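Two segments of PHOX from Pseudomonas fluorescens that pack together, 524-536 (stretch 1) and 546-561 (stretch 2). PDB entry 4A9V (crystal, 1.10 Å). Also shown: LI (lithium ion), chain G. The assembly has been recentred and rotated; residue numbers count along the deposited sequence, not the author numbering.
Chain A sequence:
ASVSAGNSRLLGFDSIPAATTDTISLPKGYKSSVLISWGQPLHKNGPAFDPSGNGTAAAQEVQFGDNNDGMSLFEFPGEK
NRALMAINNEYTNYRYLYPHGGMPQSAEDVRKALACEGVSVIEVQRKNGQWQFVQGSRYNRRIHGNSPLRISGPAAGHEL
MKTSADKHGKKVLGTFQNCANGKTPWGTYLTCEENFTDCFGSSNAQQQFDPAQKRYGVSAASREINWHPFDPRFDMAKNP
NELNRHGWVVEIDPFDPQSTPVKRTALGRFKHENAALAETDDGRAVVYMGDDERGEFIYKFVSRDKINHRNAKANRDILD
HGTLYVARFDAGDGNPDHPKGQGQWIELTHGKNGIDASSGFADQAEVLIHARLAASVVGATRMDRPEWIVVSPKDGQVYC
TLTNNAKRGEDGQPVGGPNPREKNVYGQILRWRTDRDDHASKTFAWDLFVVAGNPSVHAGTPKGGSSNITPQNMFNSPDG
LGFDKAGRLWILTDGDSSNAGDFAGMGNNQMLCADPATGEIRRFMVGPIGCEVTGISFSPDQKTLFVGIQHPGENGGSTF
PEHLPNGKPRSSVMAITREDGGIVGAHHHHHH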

# COMPACT_ATOMS: atom_id res chain seq x y z
N PHE A 524 11.14 11.75 -12.56
CA PHE A 524 11.06 12.97 -11.75
C PHE A 524 12.03 12.96 -10.56
O PHE A 524 12.60 14.00 -10.25
N MET A 525 12.14 11.83 -9.86
CA MET A 525 12.94 11.75 -8.64
C MET A 525 13.64 10.40 -8.59
O MET A 525 13.07 9.38 -8.98
N VAL A 526 14.86 10.40 -8.09
CA VAL A 526 15.54 9.16 -7.72
C VAL A 526 15.88 9.20 -6.24
O VAL A 526 16.27 10.25 -5.71
N GLY A 527 15.63 8.09 -5.56
CA GLY A 527 15.87 7.98 -4.14
C GLY A 527 17.23 7.39 -3.80
O GLY A 527 18.01 7.04 -4.69
N PRO A 528 17.50 7.25 -2.50
CA PRO A 528 18.80 6.84 -2.02
C PRO A 528 19.00 5.32 -2.04
O PRO A 528 18.15 4.56 -2.51
N ILE A 529 20.15 4.88 -1.57
CA ILE A 529 20.57 3.51 -1.74
C ILE A 529 19.74 2.58 -0.87
O ILE A 529 19.54 2.83 0.32
N GLY A 530 19.22 1.51 -1.48
CA GLY A 530 18.54 0.45 -0.74
C GLY A 530 17.09 0.73 -0.41
O GLY A 530 16.44 -0.11 0.20
N CYS A 531 16.58 1.91 -0.76
CA CYS A 531 15.20 2.28 -0.45
C CYS A 531 14.23 1.74 -1.49
O CYS A 531 14.63 1.35 -2.59
N GLU A 532 12.95 1.81 -1.17
CA GLU A 532 11.93 1.99 -2.20
C GLU A 532 11.20 3.30 -1.99
O GLU A 532 11.27 3.90 -0.92
N VAL A 533 10.62 3.81 -3.07
CA VAL A 533 9.90 5.07 -3.06
C VAL A 533 8.42 4.73 -2.96
O VAL A 533 7.92 3.95 -3.77
N THR A 534 7.77 5.20 -1.90
CA THR A 534 6.42 4.76 -1.60
C THR A 534 5.73 5.80 -0.74
O THR A 534 6.37 6.48 0.05
N GLY A 535 4.41 5.91 -0.88
CA GLY A 535 3.65 6.93 -0.17
C GLY A 535 3.66 8.23 -0.95
O GLY A 535 4.72 8.74 -1.32
N ILE A 536 2.47 8.77 -1.21
CA ILE A 536 2.37 10.05 -1.89
C ILE A 536 1.13 10.80 -1.40
O ILE A 536 0.06 10.22 -1.24
N PHE A 546 4.41 15.31 -0.93
CA PHE A 546 5.01 14.50 0.12
C PHE A 546 5.21 13.07 -0.40
O PHE A 546 4.29 12.50 -0.99
N VAL A 547 6.40 12.52 -0.20
CA VAL A 547 6.72 11.20 -0.72
C VAL A 547 7.58 10.46 0.30
O VAL A 547 8.42 11.06 0.96
N GLY A 548 7.35 9.16 0.44
CA GLY A 548 8.11 8.35 1.38
C GLY A 548 9.34 7.70 0.78
O GLY A 548 9.35 7.23 -0.37
N ILE A 549 10.37 7.63 1.61
CA ILE A 549 11.58 6.88 1.34
C ILE A 549 11.66 5.78 2.40
O ILE A 549 11.85 6.06 3.58
N GLN A 550 11.38 4.56 1.97
CA GLN A 550 11.21 3.44 2.87
C GLN A 550 12.45 2.55 2.86
O GLN A 550 13.02 2.27 1.81
N HIS A 551 12.83 2.10 4.06
CA HIS A 551 13.99 1.22 4.28
C HIS A 551 15.23 1.61 3.51
O HIS A 551 15.91 0.75 2.96
N PRO A 552 15.63 2.88 3.58
CA PRO A 552 16.95 3.18 3.04
C PRO A 552 18.02 2.31 3.69
O PRO A 552 17.99 2.09 4.90
N GLY A 553 18.94 1.79 2.89
CA GLY A 553 20.01 0.97 3.43
C GLY A 553 19.55 -0.38 3.94
O GLY A 553 20.18 -0.95 4.82
N GLU A 554 18.56 -0.98 3.29
CA GLU A 554 18.09 -2.30 3.72
C GLU A 554 19.19 -3.36 3.71
O GLU A 554 19.18 -4.26 4.54
N ASN A 555 20.18 -3.18 2.84
CA ASN A 555 21.32 -4.10 2.78
C ASN A 555 22.63 -3.45 3.22
O ASN A 555 23.71 -3.96 2.92
N GLY A 556 22.54 -2.37 3.98
CA GLY A 556 23.67 -1.84 4.73
C GLY A 556 24.47 -0.76 4.02
O GLY A 556 25.58 -0.43 4.45
N GLY A 557 23.91 -0.16 2.97
CA GLY A 557 24.68 0.79 2.16
C GLY A 557 24.22 2.25 2.15
O GLY A 557 24.59 3.01 1.26
N SER A 558 23.51 2.67 3.19
CA SER A 558 22.97 4.04 3.25
C SER A 558 23.19 4.67 4.61
O SER A 558 23.13 3.99 5.64
N THR A 559 23.32 6.00 4.62
CA THR A 559 23.24 6.78 5.85
C THR A 559 22.18 7.89 5.73
O THR A 559 22.15 8.82 6.52
N PHE A 560 21.29 7.73 4.76
CA PHE A 560 20.24 8.72 4.49
C PHE A 560 19.22 8.75 5.63
O PHE A 560 18.80 7.68 6.08
N PRO A 561 18.74 9.94 6.03
CA PRO A 561 18.99 11.25 5.45
C PRO A 561 20.09 12.06 6.14
O PRO A 561 20.48 13.10 5.63

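Strands 532-536 and 546-550 run antiparallel, their N-to-C directions 145° apart, and side chains of Val533, Ile536, Val547 and Ile549 share one face of the sheet. Phe546 (chi1 m) sets its CA-to-CB bond sideways and its end leads away; the side chain comes nearest at CB, 5.5 Å from Ile536 C. Val547 (p) makes two apolar contacts: its CG2 lies 3.7 Å from Val533 CG1, and its CG1 lies 3.9 Å from Met525 CE, brought there by a t, t, p side chain. Gly548 has no side chain, and an ideal CB would fall 2.2 Å from Thr534 O. Ile549 (m, m) continues the apolar face, with CD1 4.1 Å from Met525 CE and 4.2 Å from Val533 CG2, while CG2 reaches Pro528 CG at 3.6 Å and Cys531 CB at 3.7 Å.

Gln550 (t, t) points to the other face, beside Glu532 and Thr534; its CB is 3.6 Å from Thr534 CG2, and its NE2 is satisfied elsewhere in the structure. His551 (p) turns its ring edge to two acceptors: ND1 donates to Gly530 O (2.9 Å, 135°) and NE2 to Glu532 OE1 (2.7 Å, 163°). Both ring nitrogens face oxygen acceptors, an arrangement that fits a doubly protonated imidazole. Glu532 (p, t) also binds lithium through OE1 at 2.4 Å, so one carboxylate oxygen serves histidine and metal; waters 2, 3 and 4 are further ligands.

Pro552 CB sits 4.4 Å from Cys531 CB, a looser apolar contact. Glu554 (p, t) brings CG to 3.3 Å from Gly530 O, and its OE2 accepts from water 1 at 2.8 Å. Ser558 (t) points toward stretch 1, its CB 3.4 Å from Ile529 O; its OG accepts from Phe560 N at 3.0 Å. Phe560 (t) closes the packing: Pro528 CG stands 3.7 Å from the centroid of the Phe560 ring, 15° off the normal, a CH-pi contact over the face.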

# COMPACT_ATOMS: atom_id res chain seq x y z
CB PHE A 524 9.62 13.17 -11.26
CG PHE A 524 9.45 14.34 -10.33
CD1 PHE A 524 9.31 15.62 -10.83
CD2 PHE A 524 9.37 14.16 -8.96
CE1 PHE A 524 9.18 16.70 -9.98
CE2 PHE A 524 9.20 15.23 -8.11
CZ PHE A 524 9.08 16.50 -8.62
CB MET A 525 12.05 11.92 -7.40
CG MET A 525 12.82 11.97 -6.09
SD MET A 525 11.74 12.05 -4.65
CE MET A 525 11.30 10.34 -4.47
CB VAL A 526 16.83 8.94 -8.55
CG1 VAL A 526 17.45 7.61 -8.16
CG2 VAL A 526 16.54 9.01 -10.04
CB PRO A 528 18.83 7.39 -0.59
CG PRO A 528 17.40 7.41 -0.17
CD PRO A 528 16.65 7.79 -1.42
CB ILE A 529 22.07 3.36 -1.44
CG1 ILE A 529 22.88 4.08 -2.52
CG2 ILE A 529 22.48 1.89 -1.35
CD1 ILE A 529 24.37 4.15 -2.24
CB CYS A 531 15.05 3.81 -0.36
SG CYS A 531 14.80 4.67 -1.93
CB GLU A 532 10.94 0.81 -2.23
CG GLU A 532 10.02 0.69 -1.03
CD GLU A 532 9.26 -0.63 -1.03
OE1 GLU A 532 9.83 -1.65 -0.59
OE2 GLU A 532 8.09 -0.65 -1.48
CB VAL A 533 10.21 5.87 -4.34
CG1 VAL A 533 9.37 7.12 -4.41
CG2 VAL A 533 11.69 6.21 -4.41
CB THR A 534 6.44 3.39 -0.92
OG1 THR A 534 5.11 2.88 -0.83
CG2 THR A 534 7.12 3.44 0.44
CB ILE A 536 2.37 9.89 -3.42
CG1 ILE A 536 2.35 11.26 -4.10
CG2 ILE A 536 1.22 9.01 -3.90
CD1 ILE A 536 2.64 11.19 -5.58
CB PHE A 546 4.10 14.48 1.36
CG PHE A 546 3.82 15.84 1.93
CD1 PHE A 546 4.71 16.43 2.81
CD2 PHE A 546 2.66 16.53 1.61
CE1 PHE A 546 4.44 17.66 3.37
CE2 PHE A 546 2.38 17.76 2.17
CZ PHE A 546 3.28 18.33 3.04
CB VAL A 547 7.41 11.28 -2.10
CG1 VAL A 547 8.73 12.04 -2.02
CG2 VAL A 547 7.62 9.89 -2.69
CB ILE A 549 12.82 7.79 1.43
CG1 ILE A 549 12.74 8.94 0.41
CG2 ILE A 549 14.09 6.97 1.26
CD1 ILE A 549 12.60 8.50 -1.04
CB GLN A 550 9.97 2.62 2.47
CG GLN A 550 9.53 1.61 3.51
CD GLN A 550 8.54 0.61 2.96
OE1 GLN A 550 8.77 -0.00 1.91
NE2 GLN A 550 7.44 0.40 3.68
CB HIS A 551 13.64 -0.26 4.07
CG HIS A 551 13.18 -0.61 2.66
ND1 HIS A 551 14.01 -0.68 1.60
CD2 HIS A 551 11.92 -0.99 2.19
CE1 HIS A 551 13.33 -1.06 0.51
NE2 HIS A 551 12.05 -1.25 0.87
CB PRO A 552 17.15 4.66 3.38
CG PRO A 552 16.30 4.88 4.58
CD PRO A 552 15.10 4.00 4.37
CB GLU A 554 16.88 -2.75 2.90
CG GLU A 554 17.19 -3.10 1.45
CD GLU A 554 15.98 -3.59 0.68
OE1 GLU A 554 14.92 -3.88 1.29
OE2 GLU A 554 16.10 -3.71 -0.56
CB ASN A 555 21.48 -4.63 1.35
CG ASN A 555 20.33 -5.52 0.94
OD1 ASN A 555 19.78 -6.26 1.76
ND2 ASN A 555 19.83 -5.31 -0.27
CB SER A 558 21.48 4.04 2.90
OG SER A 558 20.93 5.35 2.92
CB THR A 559 24.62 7.38 6.20
OG1 THR A 559 25.12 8.12 5.08
CG2 THR A 559 25.62 6.29 6.57
CB PHE A 560 19.55 8.34 3.18
CG PHE A 560 18.45 9.26 2.77
CD1 PHE A 560 17.16 9.08 3.22
CD2 PHE A 560 18.71 10.31 1.91
CE1 PHE A 560 16.14 9.94 2.83
CE2 PHE A 560 17.71 11.19 1.54
CZ PHE A 560 16.42 10.98 1.97
CB PRO A 561 17.65 11.97 5.63
CG PRO A 561 17.12 11.40 6.90
CD PRO A 561 17.56 9.96 6.91
LI LI G . 10.39 -3.82 -1.55
O HOH W 1 14.63 -2.01 -2.20
O HOH W 2 11.63 -4.78 -2.80
O HOH W 3 12.77 -2.88 -1.86
O HOH W 4 8.71 -4.57 -1.10